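Local coordinates for transcarboxylase 5S subunit (Propionibacterium freudenreichii subsp. shermanii, PDB 1RQB), which catalyses transfer of a carboxyl group from biotin of the 1.3S subunit to pyruvate, forming oxaloacetate, with one cobalt ion bound per subunit, at residues L30-A35 / A54-A59; D48-C53 / R91-N96; G60-E65 / Q222-C227; E85-F90 / S97-L102; N263-V268 / D284-I289. One frame throughout, in Å; residues are numbered along the deposited sequence.

Contact 1: L30-A35 / A54-A59; sequences LVLRDA and ADIDAA. With CO (cobalt (II) ion), chain B.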
# COMPACT_ATOMS: atom_id res chain seq x y z
N LEU A 30 -2.04 13.14 9.33
CA LEU A 30 -3.46 13.26 8.96
C LEU A 30 -4.37 12.31 9.75
O LEU A 30 -5.57 12.29 9.51
CB LEU A 30 -3.62 12.91 7.48
CG LEU A 30 -2.79 13.72 6.48
CD1 LEU A 30 -2.84 13.03 5.10
CD2 LEU A 30 -3.36 15.13 6.39
N VAL A 31 -3.83 11.55 10.70
CA VAL A 31 -4.64 10.55 11.40
C VAL A 31 -5.87 11.14 12.11
O VAL A 31 -6.90 10.47 12.18
CB VAL A 31 -3.81 9.73 12.44
CG1 VAL A 31 -3.37 10.62 13.60
CG2 VAL A 31 -4.64 8.55 12.97
N LEU A 32 -5.79 12.37 12.60
CA LEU A 32 -6.92 12.94 13.35
C LEU A 32 -7.99 13.56 12.46
O LEU A 32 -9.03 13.98 12.96
CB LEU A 32 -6.42 13.99 14.35
CG LEU A 32 -5.39 13.46 15.36
CD1 LEU A 32 -4.97 14.61 16.26
CD2 LEU A 32 -5.96 12.30 16.19
N ARG A 33 -7.77 13.63 11.15
CA ARG A 33 -8.82 14.22 10.30
C ARG A 33 -9.01 13.41 9.02
O ARG A 33 -9.92 12.59 8.92
CB ARG A 33 -8.49 15.69 9.98
CG ARG A 33 -9.68 16.51 9.43
CD ARG A 33 -10.14 16.10 8.04
NE ARG A 33 -9.13 16.40 7.03
CZ ARG A 33 -9.36 16.43 5.72
NH1 ARG A 33 -10.58 16.17 5.26
NH2 ARG A 33 -8.38 16.74 4.87
N ASP A 34 -8.14 13.60 8.04
CA ASP A 34 -8.34 12.97 6.73
C ASP A 34 -8.25 11.44 6.77
O ASP A 34 -8.94 10.76 6.01
CB ASP A 34 -7.36 13.53 5.69
CG ASP A 34 -7.92 13.53 4.28
OD1 ASP A 34 -7.14 13.68 3.33
OD2 ASP A 34 -9.16 13.39 4.11
N ALA A 35 -7.41 10.87 7.63
CA ALA A 35 -7.28 9.40 7.64
C ALA A 35 -8.62 8.73 7.96
O ALA A 35 -9.05 7.83 7.24
CB ALA A 35 -6.20 8.94 8.62
N ALA A 54 -0.74 13.26 23.21
CA ALA A 54 0.56 13.59 23.81
C ALA A 54 1.70 13.08 22.92
O ALA A 54 2.67 13.79 22.68
CB ALA A 54 0.67 12.97 25.22
N ASP A 55 1.57 11.86 22.41
CA ASP A 55 2.63 11.31 21.55
C ASP A 55 2.68 12.04 20.20
O ASP A 55 3.76 12.30 19.68
CB ASP A 55 2.43 9.81 21.35
CG ASP A 55 2.73 9.03 22.62
OD1 ASP A 55 3.79 9.30 23.23
OD2 ASP A 55 1.92 8.16 23.00
N ILE A 56 1.51 12.37 19.65
CA ILE A 56 1.48 13.09 18.37
C ILE A 56 2.18 14.44 18.52
O ILE A 56 2.98 14.84 17.68
CB ILE A 56 0.01 13.31 17.90
CG1 ILE A 56 -0.56 11.97 17.42
CG2 ILE A 56 -0.06 14.36 16.79
CD1 ILE A 56 -2.05 12.00 17.04
N ASP A 57 1.90 15.11 19.64
CA ASP A 57 2.46 16.43 19.95
C ASP A 57 3.98 16.39 20.07
O ASP A 57 4.65 17.40 19.82
CB ASP A 57 1.86 16.97 21.26
CG ASP A 57 2.36 18.37 21.61
OD1 ASP A 57 1.91 19.35 20.96
OD2 ASP A 57 3.21 18.49 22.51
N ALA A 58 4.56 15.25 20.45
CA ALA A 58 6.02 15.20 20.63
C ALA A 58 6.71 14.42 19.50
O ALA A 58 7.91 14.17 19.57
CB ALA A 58 6.35 14.54 21.96
N ALA A 59 5.98 14.04 18.46
CA ALA A 59 6.58 13.23 17.39
C ALA A 59 7.48 14.04 16.46
O ALA A 59 8.39 13.47 15.84
CB ALA A 59 5.48 12.54 16.59
CO CO B . -7.38 14.39 1.45
O HOH W 1 -9.59 13.94 1.61
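Ile56 reaches from helix 53-58 to the first turn of helix 31-39 and touches Val31 and Leu32. Its outer carbon does all the work: CD1 lies 3.9 Å from CG1 of Val31 and 4.0 Å from CD1 of Leu32. CG1 of Ile56 stands beside the backbone N, and chi2 of 175° extends the chain to bring CD1 to the front. Leu32, also extended, meets it tip to tip. Val31 crosses it at a slant, using the methyl wedged between N and the carbonyl carbon (chi1 68°). This is the outer side of a turn that follows strand 23-29 of the TIM barrel; the other side belongs to the active site. There OD1 of Asp34 binds the cobalt ion at 2.0 Å, and OD2 of Asp34 accepts a 2.6 Å hydrogen bond from a cobalt-bound water. OD2 of Asp34 sits over one face of the Arg33 guanidinium, toward its rim, a pairing of charges alone. Glu65 of strand 63-68 forms a salt bridge with NE of Arg33, consistent with the Asp-Arg-Glu set of DRE-TIM enzymes. The turn is wide: Ala35 N closes a pi-type bond on Leu30 O, which also accepts from Arg33 N on the opposite face.

Contact 2: D48-C53 / R91-N96; sequences DMVGAC and RKLMPN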
# COMPACT_ATOMS: atom_id res chain seq x y z
N ASP A 48 -11.63 8.03 21.25
CA ASP A 48 -10.66 7.08 20.68
C ASP A 48 -9.41 7.78 20.16
O ASP A 48 -8.46 7.11 19.74
CB ASP A 48 -11.32 6.29 19.54
CG ASP A 48 -12.32 5.24 20.04
OD1 ASP A 48 -12.08 4.65 21.11
OD2 ASP A 48 -13.34 4.98 19.35
N MSE A 49 -9.36 9.11 20.19
CA MSE A 49 -8.20 9.84 19.66
C MSE A 49 -7.37 10.54 20.74
O MSE A 49 -6.15 10.59 20.63
CB MSE A 49 -8.65 10.93 18.67
CG MSE A 49 -9.34 10.44 17.41
SE MSE A 49 -9.68 11.92 16.15
CE MSE A 49 -11.42 12.50 16.79
N VAL A 50 -8.01 11.08 21.77
CA VAL A 50 -7.29 11.86 22.79
C VAL A 50 -6.09 11.13 23.39
O VAL A 50 -5.09 11.76 23.73
CB VAL A 50 -8.21 12.34 23.94
CG1 VAL A 50 -9.23 13.34 23.39
CG2 VAL A 50 -8.89 11.16 24.61
N GLY A 51 -6.18 9.82 23.53
CA GLY A 51 -5.08 9.06 24.11
C GLY A 51 -3.77 9.09 23.34
O GLY A 51 -2.73 8.73 23.88
N ALA A 52 -3.80 9.54 22.09
CA ALA A 52 -2.57 9.57 21.28
C ALA A 52 -2.05 11.00 21.12
O ALA A 52 -0.96 11.21 20.58
CB ALA A 52 -2.85 8.97 19.89
N CYS A 53 -2.79 11.98 21.61
CA CYS A 53 -2.41 13.39 21.42
C CYS A 53 -1.04 13.74 22.01
O CYS A 53 -0.27 14.45 21.38
CB CYS A 53 -3.49 14.31 21.99
SG CYS A 53 -4.95 14.43 20.91
N ARG A 91 -6.33 21.65 21.03
CA ARG A 91 -5.41 22.77 21.29
C ARG A 91 -4.74 22.58 22.65
O ARG A 91 -3.55 22.86 22.82
CB ARG A 91 -6.18 24.09 21.30
CG ARG A 91 -5.36 25.34 21.63
CD ARG A 91 -4.31 25.69 20.57
NE ARG A 91 -3.20 24.76 20.47
CZ ARG A 91 -2.31 24.78 19.48
NH1 ARG A 91 -2.44 25.68 18.51
NH2 ARG A 91 -1.29 23.94 19.46
N LYS A 92 -5.51 22.11 23.61
CA LYS A 92 -5.03 21.91 24.99
C LYS A 92 -4.13 20.68 25.11
O LYS A 92 -3.11 20.72 25.80
CB LYS A 92 -6.24 21.76 25.92
CG LYS A 92 -5.91 21.39 27.35
CD LYS A 92 -7.16 21.30 28.21
CE LYS A 92 -8.19 20.31 27.64
NZ LYS A 92 -7.63 18.96 27.36
N LEU A 93 -4.46 19.60 24.42
CA LEU A 93 -3.67 18.36 24.53
C LEU A 93 -2.43 18.38 23.64
O LEU A 93 -1.53 17.55 23.82
CB LEU A 93 -4.54 17.14 24.20
CG LEU A 93 -5.71 16.93 25.16
CD1 LEU A 93 -6.54 15.74 24.70
CD2 LEU A 93 -5.19 16.72 26.57
N MSE A 94 -2.36 19.28 22.67
CA MSE A 94 -1.18 19.35 21.80
C MSE A 94 -0.73 20.81 21.72
O MSE A 94 -0.72 21.43 20.65
CB MSE A 94 -1.53 18.82 20.40
CG MSE A 94 -2.08 17.40 20.45
SE MSE A 94 -2.39 16.64 18.68
CE MSE A 94 -3.97 17.66 18.15
N PRO A 95 -0.31 21.39 22.86
CA PRO A 95 0.13 22.78 22.93
C PRO A 95 1.36 23.20 22.13
O PRO A 95 1.55 24.39 21.85
CB PRO A 95 0.33 23.00 24.43
CG PRO A 95 0.88 21.67 24.85
CD PRO A 95 -0.04 20.69 24.13
N ASN A 96 2.20 22.26 21.73
CA ASN A 96 3.42 22.62 21.00
C ASN A 96 3.29 22.37 19.50
O ASN A 96 4.26 22.55 18.76
CB ASN A 96 4.59 21.79 21.52
CG ASN A 96 4.71 21.85 23.03
OD1 ASN A 96 4.88 22.93 23.60
ND2 ASN A 96 4.60 20.70 23.69
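Cys53 packs closely against Leu93 and Met94, where helix 83-93 ends. CB of Cys53 is 3.7 Å from CB of Leu93 and equally 3.7 Å from CG of Met94. CG of Met94 also rests 3.6 Å from the carbonyl O of Cys53. SG of Cys53 lies 4.1 Å from SE of Met94, a selenomethionine in this entry. A bend at chi3 (-73°) turns the end of Met94, which also packs on Leu32. Cys53 and Met94 are buried here. The other side is looser and partly exposed. There the branched end of Leu93 crosses Val50 at a slant, with its CD1 3.8 Å from CG1 of Val50. Met94 is the first residue to leave helical geometry. Its carbonyl O is held by Arg91: NH2 of Arg91 donates to O of Met94 at 2.8 Å, roughly in the guanidinium plane and bent to 145° at the hydrogen. NH2 of Arg91 also bonds to the backbone O of Ser97, and NH1 forms a salt bridge with Asp132. The contact joins the C-terminal end of helix 83-93 to the loop and first residue of helix 53-58, in the outer helical layer of the TIM barrel.

Contact 3: G60-E65 / Q222-C227; sequences GYWSVE and QINLHC. With CO (cobalt (II) ion), chain B.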
# COMPACT_ATOMS: atom_id res chain seq x y z
N GLY A 60 7.25 15.34 16.34
CA GLY A 60 8.08 16.16 15.46
C GLY A 60 7.45 16.56 14.12
O GLY A 60 8.14 16.98 13.20
N TYR A 61 6.13 16.47 14.02
CA TYR A 61 5.43 16.81 12.77
C TYR A 61 5.46 18.32 12.52
O TYR A 61 5.49 19.12 13.45
CB TYR A 61 3.97 16.39 12.87
CG TYR A 61 3.74 14.91 12.99
CD1 TYR A 61 3.17 14.37 14.15
CD2 TYR A 61 4.02 14.06 11.93
CE1 TYR A 61 2.88 13.00 14.23
CE2 TYR A 61 3.73 12.69 12.00
CZ TYR A 61 3.16 12.17 13.15
OH TYR A 61 2.82 10.84 13.20
N TRP A 62 5.43 18.70 11.24
CA TRP A 62 5.39 20.13 10.88
C TRP A 62 4.03 20.69 11.31
O TRP A 62 3.92 21.79 11.84
CB TRP A 62 5.57 20.31 9.37
CG TRP A 62 5.57 21.77 8.98
CD1 TRP A 62 6.58 22.67 9.18
CD2 TRP A 62 4.46 22.51 8.46
NE1 TRP A 62 6.16 23.94 8.82
CE2 TRP A 62 4.86 23.86 8.37
CE3 TRP A 62 3.17 22.16 8.06
CZ2 TRP A 62 4.01 24.88 7.90
CZ3 TRP A 62 2.31 23.17 7.59
CH2 TRP A 62 2.74 24.51 7.52
N SER A 63 2.98 19.90 11.07
CA SER A 63 1.62 20.27 11.48
C SER A 63 0.81 18.99 11.69
O SER A 63 1.20 17.91 11.25
CB SER A 63 0.92 21.16 10.44
OG SER A 63 0.57 20.43 9.27
N VAL A 64 -0.30 19.14 12.39
CA VAL A 64 -1.23 18.04 12.68
C VAL A 64 -2.61 18.42 12.16
O VAL A 64 -3.25 19.34 12.67
CB VAL A 64 -1.31 17.81 14.21
CG1 VAL A 64 -2.30 16.69 14.53
CG2 VAL A 64 0.10 17.46 14.75
N GLU A 65 -3.08 17.75 11.11
CA GLU A 65 -4.40 18.10 10.58
C GLU A 65 -5.43 17.51 11.54
O GLU A 65 -5.43 16.30 11.78
CB GLU A 65 -4.58 17.55 9.16
CG GLU A 65 -5.80 18.15 8.45
CD GLU A 65 -6.18 17.39 7.19
OE1 GLU A 65 -6.21 18.01 6.11
OE2 GLU A 65 -6.46 16.17 7.30
N GLN A 222 7.16 27.85 -0.24
CA GLN A 222 6.85 26.63 0.52
C GLN A 222 5.72 25.86 -0.15
O GLN A 222 4.63 26.39 -0.39
CB GLN A 222 6.44 26.94 1.97
CG GLN A 222 5.98 25.66 2.70
CD GLN A 222 5.63 25.84 4.17
OE1 GLN A 222 4.93 25.02 4.74
NE2 GLN A 222 6.14 26.91 4.78
N ILE A 223 5.98 24.59 -0.44
CA ILE A 223 4.97 23.73 -1.07
C ILE A 223 4.77 22.48 -0.20
O ILE A 223 5.73 21.84 0.21
CB ILE A 223 5.40 23.28 -2.48
CG1 ILE A 223 5.64 24.51 -3.37
CG2 ILE A 223 4.31 22.43 -3.09
CD1 ILE A 223 6.36 24.19 -4.67
N ASN A 224 3.50 22.18 0.08
CA ASN A 224 3.10 21.01 0.87
C ASN A 224 2.35 20.06 -0.08
O ASN A 224 1.44 20.49 -0.78
CB ASN A 224 2.15 21.41 2.00
CG ASN A 224 2.84 22.17 3.14
OD1 ASN A 224 2.46 22.04 4.30
ND2 ASN A 224 3.84 22.97 2.80
N LEU A 225 2.73 18.79 -0.12
CA LEU A 225 2.05 17.87 -1.04
C LEU A 225 1.12 16.94 -0.25
O LEU A 225 1.52 16.32 0.74
CB LEU A 225 3.08 17.05 -1.83
CG LEU A 225 2.54 15.97 -2.77
CD1 LEU A 225 1.69 16.61 -3.86
CD2 LEU A 225 3.72 15.20 -3.38
N HIS A 226 -0.14 16.87 -0.70
CA HIS A 226 -1.18 16.04 -0.08
C HIS A 226 -1.66 15.02 -1.11
O HIS A 226 -2.41 15.36 -2.02
CB HIS A 226 -2.36 16.92 0.36
CG HIS A 226 -3.48 16.16 1.02
ND1 HIS A 226 -3.47 15.81 2.35
CD2 HIS A 226 -4.63 15.66 0.51
CE1 HIS A 226 -4.57 15.13 2.63
NE2 HIS A 226 -5.29 15.02 1.53
N CYS A 227 -1.22 13.77 -0.97
CA CYS A 227 -1.64 12.73 -1.92
C CYS A 227 -2.30 11.57 -1.17
O CYS A 227 -1.80 11.13 -0.13
CB CYS A 227 -0.43 12.11 -2.64
SG CYS A 227 0.33 13.05 -3.95
CO CO B . -7.38 14.39 1.45
O HOH W 1 -9.59 13.94 1.61
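Inside the TIM barrel, Trp62 meets Gln222 and Asn224, reaching across from just ahead of strand 63-68 to strand 223-225. These strands are not neighbours in the sheet, so side chains alone make the contact. CG of Trp62 is anti to the backbone N (chi1 -178°), and the indole extends inward. OE1 of Gln222 lies 3.3 Å from CZ2 of Trp62. It stands above the plane of the indole but is shifted toward the rim. OD1 of Asn224 approaches the same six-membered ring at 3.5 Å from CZ3 of Trp62. Both amides are turned steeply to the indole, that of Gln222 at 83°. Both approaches are oblique. One hydrogen bond links the two amides. ND2 of Asn224 donates to OE1 of Gln222 at 3.0 Å, nearly straight and along a lone pair in the carbonyl plane. An alanine in place of Trp62 is likely to open a gap beside both amide oxygens and leave Arg98 without its cation-pi partner. Two residues beyond Asn224, His226 binds the cobalt ion through NE2 at 2.2 Å. Its ND1 is hydrogen-bonded to Asp250 in strand 248-251, which would fix the rotation of the imidazole. Glu65 faces the same interior, and it holds Arg33. Around the contact, Arg98 makes a cation-pi contact with Trp62 and bonds to its carbonyl O. Val133 of strand 133-136 and Val248 of strand 248-251 pack on the indole, while helix 234-243 lies behind Leu225 and Cys227.

Contact 4: E85-F90 / S97-L102; sequences ERLRTF and SRLQML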
# COMPACT_ATOMS: atom_id res chain seq x y z
N GLU A 85 -15.71 22.17 20.66
CA GLU A 85 -15.14 21.59 21.88
C GLU A 85 -13.99 20.66 21.49
O GLU A 85 -12.99 20.54 22.20
CB GLU A 85 -16.21 20.81 22.65
CG GLU A 85 -15.71 20.15 23.93
CD GLU A 85 -15.35 21.15 25.02
OE1 GLU A 85 -14.98 20.70 26.13
OE2 GLU A 85 -15.43 22.38 24.77
N ARG A 86 -14.13 19.99 20.35
CA ARG A 86 -13.07 19.08 19.88
C ARG A 86 -11.82 19.91 19.57
O ARG A 86 -10.70 19.53 19.93
CB ARG A 86 -13.52 18.32 18.62
CG ARG A 86 -12.39 17.48 18.00
CD ARG A 86 -12.82 16.72 16.72
NE ARG A 86 -13.76 15.65 16.98
CZ ARG A 86 -14.08 14.69 16.11
NH1 ARG A 86 -13.54 14.68 14.90
NH2 ARG A 86 -14.92 13.72 16.46
N LEU A 87 -12.00 21.04 18.89
CA LEU A 87 -10.87 21.92 18.55
C LEU A 87 -10.21 22.42 19.84
O LEU A 87 -8.99 22.41 19.96
CB LEU A 87 -11.34 23.11 17.71
CG LEU A 87 -10.31 24.21 17.44
CD1 LEU A 87 -9.05 23.62 16.81
CD2 LEU A 87 -10.92 25.26 16.52
N ARG A 88 -11.01 22.88 20.80
CA ARG A 88 -10.43 23.36 22.06
C ARG A 88 -9.63 22.26 22.76
O ARG A 88 -8.56 22.50 23.30
CB ARG A 88 -11.51 23.91 22.99
CG ARG A 88 -11.96 25.31 22.58
CD ARG A 88 -12.96 25.91 23.56
NE ARG A 88 -14.30 25.34 23.44
CZ ARG A 88 -15.26 25.89 22.70
NH1 ARG A 88 -15.02 27.01 22.03
NH2 ARG A 88 -16.46 25.33 22.64
N THR A 89 -10.17 21.05 22.74
CA THR A 89 -9.50 19.92 23.40
C THR A 89 -8.17 19.62 22.70
O THR A 89 -7.15 19.42 23.37
CB THR A 89 -10.39 18.66 23.39
OG1 THR A 89 -11.59 18.93 24.13
CG2 THR A 89 -9.67 17.49 24.04
N PHE A 90 -8.17 19.60 21.38
CA PHE A 90 -6.93 19.32 20.63
C PHE A 90 -5.89 20.40 20.93
O PHE A 90 -4.70 20.11 21.06
CB PHE A 90 -7.21 19.29 19.13
CG PHE A 90 -7.78 17.97 18.64
CD1 PHE A 90 -8.62 17.94 17.53
CD2 PHE A 90 -7.46 16.77 19.26
CE1 PHE A 90 -9.14 16.73 17.04
CE2 PHE A 90 -7.97 15.55 18.78
CZ PHE A 90 -8.81 15.54 17.67
N SER A 97 2.11 21.99 19.02
CA SER A 97 1.98 21.65 17.60
C SER A 97 1.23 22.71 16.80
O SER A 97 0.42 23.47 17.34
CB SER A 97 1.21 20.33 17.46
OG SER A 97 1.75 19.32 18.27
N ARG A 98 1.52 22.75 15.50
CA ARG A 98 0.77 23.63 14.59
C ARG A 98 -0.49 22.86 14.20
O ARG A 98 -0.40 21.83 13.53
CB ARG A 98 1.53 23.92 13.28
CG ARG A 98 2.83 24.67 13.38
CD ARG A 98 3.29 25.06 11.97
NE ARG A 98 4.57 25.75 11.99
CZ ARG A 98 5.74 25.14 12.19
NH1 ARG A 98 5.81 23.82 12.37
NH2 ARG A 98 6.85 25.86 12.21
N LEU A 99 -1.65 23.33 14.62
CA LEU A 99 -2.89 22.63 14.25
C LEU A 99 -3.29 23.10 12.85
O LEU A 99 -3.13 24.27 12.50
CB LEU A 99 -4.01 22.94 15.24
CG LEU A 99 -3.69 22.61 16.71
CD1 LEU A 99 -4.98 22.71 17.54
CD2 LEU A 99 -3.11 21.21 16.81
N GLN A 100 -3.80 22.17 12.04
CA GLN A 100 -4.16 22.51 10.66
C GLN A 100 -5.58 22.03 10.35
O GLN A 100 -6.03 21.01 10.87
CB GLN A 100 -3.16 21.84 9.72
CG GLN A 100 -3.35 22.12 8.25
CD GLN A 100 -2.15 21.66 7.43
OE1 GLN A 100 -1.00 21.89 7.81
NE2 GLN A 100 -2.41 21.03 6.29
N MSE A 101 -6.29 22.78 9.51
CA MSE A 101 -7.65 22.40 9.10
C MSE A 101 -7.77 22.58 7.59
O MSE A 101 -6.96 23.26 6.96
CB MSE A 101 -8.72 23.28 9.76
CG MSE A 101 -8.76 24.73 9.26
SE MSE A 101 -10.35 25.73 9.85
CE MSE A 101 -11.71 24.51 9.18
N LEU A 102 -8.79 21.94 7.03
CA LEU A 102 -9.12 22.05 5.60
C LEU A 102 -10.41 22.88 5.54
O LEU A 102 -11.39 22.54 6.20
CB LEU A 102 -9.38 20.67 4.99
CG LEU A 102 -9.74 20.70 3.50
CD1 LEU A 102 -8.52 21.14 2.69
CD2 LEU A 102 -10.23 19.33 3.02
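Leu99 pushes its CD1 methyl toward Leu87 and Phe90 on helix 83-93. CD1 of Leu99 is 4.2 Å from CD1 of Leu87 and 4.2 Å from the backbone C of Phe90. The CB of Phe90 lies a little further off, at 4.4 Å from the same methyl of Leu99. The contact belongs to a beta-alpha-beta crossover of the TIM barrel: strand 63-68, helix 83-93, then strand 99-103, which runs parallel to the first. Leu99 is on the second strand and lies in the layer between sheet and helix. Its CB points at the helix. Leu87 starts off to the side, but chi1 of 172° with chi2 of 55° brings CD1 round to the strand. Phe90 does the reverse: its CB faces Leu99 while its ring leads away. In the next shell, Leu87 packs on Trp67 and Phe90 on Cys66, both on strand 63-68. The backbone N of Leu99 is tied to OD2 of Asp132, and its neighbour Gln100 is bonded to OG of Ser63. The outer side of the helix has its own bonds. O of Glu85 accepts from N of Thr89 and from OG1 of Thr89, each at 2.9 Å, and the two donors come from opposite faces of the carbonyl plane. In the same turn, NE of Arg88 makes a weak, salt-bridging hydrogen bond of 3.4 Å to OE2 of Glu85, which lies at the guanidinium edge and in its plane.

Contact 5: N263-V268 / D284-I289; sequences NPTESV and DRLHKI
OG1 of Thr265 is gripped by two outside groups, OG1 of Thr251 and OE1 of Glu29. With its hydroxyl held inside the fold, Thr265 turns its methyl to Leu286: CG2 lies 4.1 Å from CD2 of Leu286. The two side chains cross at a slant. The other branch of Leu286 meets Glu266. CG of Glu266 is 4.0 Å from CD1 of Leu286, and the side chains slide past each other in opposite directions. Glu266 is bent at chi2 (103°). Its aliphatic part thus lies against the leucine, while OE2 is hydrogen-bonded to OG of Ser254. Here helix 265-271 meets helix 283-296 on the outside of the TIM barrel, with the short strand 277-278 between them in sequence. Tyr61, from the turn ahead of strand 63-68, packs on both Leu286 and Thr265. Pro264 is the N-cap of the first helix, and its O accepts from N of Val268 at 2.9 Å. The same end of that helix faces the second subunit, where OG of Ser267 bonds to O of Thr231 of that other chain and Pro264 packs on Val309 of the same neighbour.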
# COMPACT_ATOMS: atom_id res chain seq x y z
N ASN A 263 -0.43 7.48 2.22
CA ASN A 263 0.82 6.73 2.37
C ASN A 263 1.21 6.80 3.85
O ASN A 263 0.94 7.80 4.52
CB ASN A 263 1.88 7.32 1.44
CG ASN A 263 1.46 7.23 -0.02
OD1 ASN A 263 1.29 6.13 -0.56
ND2 ASN A 263 1.24 8.38 -0.65
N PRO A 264 1.80 5.72 4.39
CA PRO A 264 2.22 5.59 5.79
C PRO A 264 3.35 6.50 6.26
O PRO A 264 4.42 6.57 5.64
CB PRO A 264 2.57 4.10 5.93
CG PRO A 264 2.14 3.46 4.62
CD PRO A 264 2.29 4.56 3.62
N THR A 265 3.12 7.18 7.37
CA THR A 265 4.09 8.12 7.95
C THR A 265 5.44 7.43 8.16
O THR A 265 6.48 7.92 7.71
CB THR A 265 3.58 8.65 9.31
OG1 THR A 265 2.37 9.39 9.10
CG2 THR A 265 4.63 9.54 9.99
N GLU A 266 5.43 6.29 8.84
CA GLU A 266 6.70 5.61 9.14
C GLU A 266 7.39 5.13 7.86
O GLU A 266 8.61 5.16 7.77
CB GLU A 266 6.46 4.43 10.08
CG GLU A 266 5.78 4.83 11.38
CD GLU A 266 4.30 4.46 11.37
OE1 GLU A 266 3.54 5.00 10.54
OE2 GLU A 266 3.91 3.60 12.18
N SER A 267 6.62 4.67 6.88
CA SER A 267 7.22 4.19 5.63
C SER A 267 7.90 5.36 4.90
O SER A 267 9.01 5.22 4.39
CB SER A 267 6.15 3.57 4.73
OG SER A 267 5.59 2.42 5.35
N VAL A 268 7.24 6.51 4.87
CA VAL A 268 7.82 7.68 4.20
C VAL A 268 9.09 8.12 4.93
O VAL A 268 10.08 8.49 4.31
CB VAL A 268 6.80 8.84 4.11
CG1 VAL A 268 7.47 10.13 3.67
CG2 VAL A 268 5.72 8.48 3.11
N ASP A 284 10.15 6.33 18.14
CA ASP A 284 9.52 5.73 19.32
C ASP A 284 8.11 6.31 19.51
O ASP A 284 7.18 5.59 19.86
CB ASP A 284 10.32 5.99 20.59
CG ASP A 284 9.71 5.29 21.80
OD1 ASP A 284 10.01 5.70 22.94
OD2 ASP A 284 8.94 4.32 21.60
N ARG A 285 7.96 7.61 19.28
CA ARG A 285 6.63 8.23 19.42
C ARG A 285 5.71 7.68 18.33
O ARG A 285 4.55 7.39 18.58
CB ARG A 285 6.71 9.76 19.29
CG ARG A 285 7.43 10.48 20.44
CD ARG A 285 6.70 10.33 21.78
NE ARG A 285 7.39 11.12 22.80
CZ ARG A 285 6.85 11.53 23.94
NH1 ARG A 285 5.60 11.23 24.26
NH2 ARG A 285 7.57 12.28 24.77
N LEU A 286 6.24 7.54 17.12
CA LEU A 286 5.44 7.02 16.01
C LEU A 286 4.94 5.61 16.33
O LEU A 286 3.81 5.25 16.03
CB LEU A 286 6.27 6.99 14.71
CG LEU A 286 6.76 8.33 14.16
CD1 LEU A 286 7.46 8.13 12.82
CD2 LEU A 286 5.57 9.27 13.98
N HIS A 287 5.80 4.80 16.94
CA HIS A 287 5.43 3.42 17.29
C HIS A 287 4.26 3.43 18.28
O HIS A 287 3.34 2.62 18.18
CB HIS A 287 6.63 2.71 17.91
CG HIS A 287 6.36 1.29 18.28
ND1 HIS A 287 6.28 0.28 17.35
CD2 HIS A 287 6.13 0.71 19.49
CE1 HIS A 287 6.01 -0.86 17.96
NE2 HIS A 287 5.92 -0.63 19.26
N LYS A 288 4.28 4.36 19.23
CA LYS A 288 3.21 4.45 20.23
C LYS A 288 1.90 4.89 19.57
O LYS A 288 0.83 4.40 19.91
CB LYS A 288 3.57 5.44 21.35
CG LYS A 288 4.80 5.07 22.16
CD LYS A 288 5.02 6.11 23.26
CE LYS A 288 6.29 5.84 24.04
NZ LYS A 288 6.37 4.45 24.57
N ILE A 289 1.99 5.83 18.65
CA ILE A 289 0.78 6.32 17.96
C ILE A 289 0.21 5.18 17.11
O ILE A 289 -1.00 4.93 17.09
CB ILE A 289 1.13 7.52 17.05
CG1 ILE A 289 1.68 8.66 17.91
CG2 ILE A 289 -0.10 7.99 16.26
CD1 ILE A 289 2.47 9.71 17.13

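From the N terminus, contact 1 closes the loop from the turn after strand 23-29 to helix 53-58. Contact 2 opens inside that loop and closes beyond it, so the two cross; Asp57 and Asn96 join them. Contact 3 starts directly after contact 1 and spans the barrel interior as far as strand 223-225. It crosses contact 2. Contact 4, a short helix-to-strand return, is nested in contact 3 and crosses contact 2, sharing helix 83-93 with it. Contact 5 follows in series near the dimer partner. The salt bridge of Asp55 and Arg285 ties it back to contact 1. Contacts 1 and 3 share the cobalt ion.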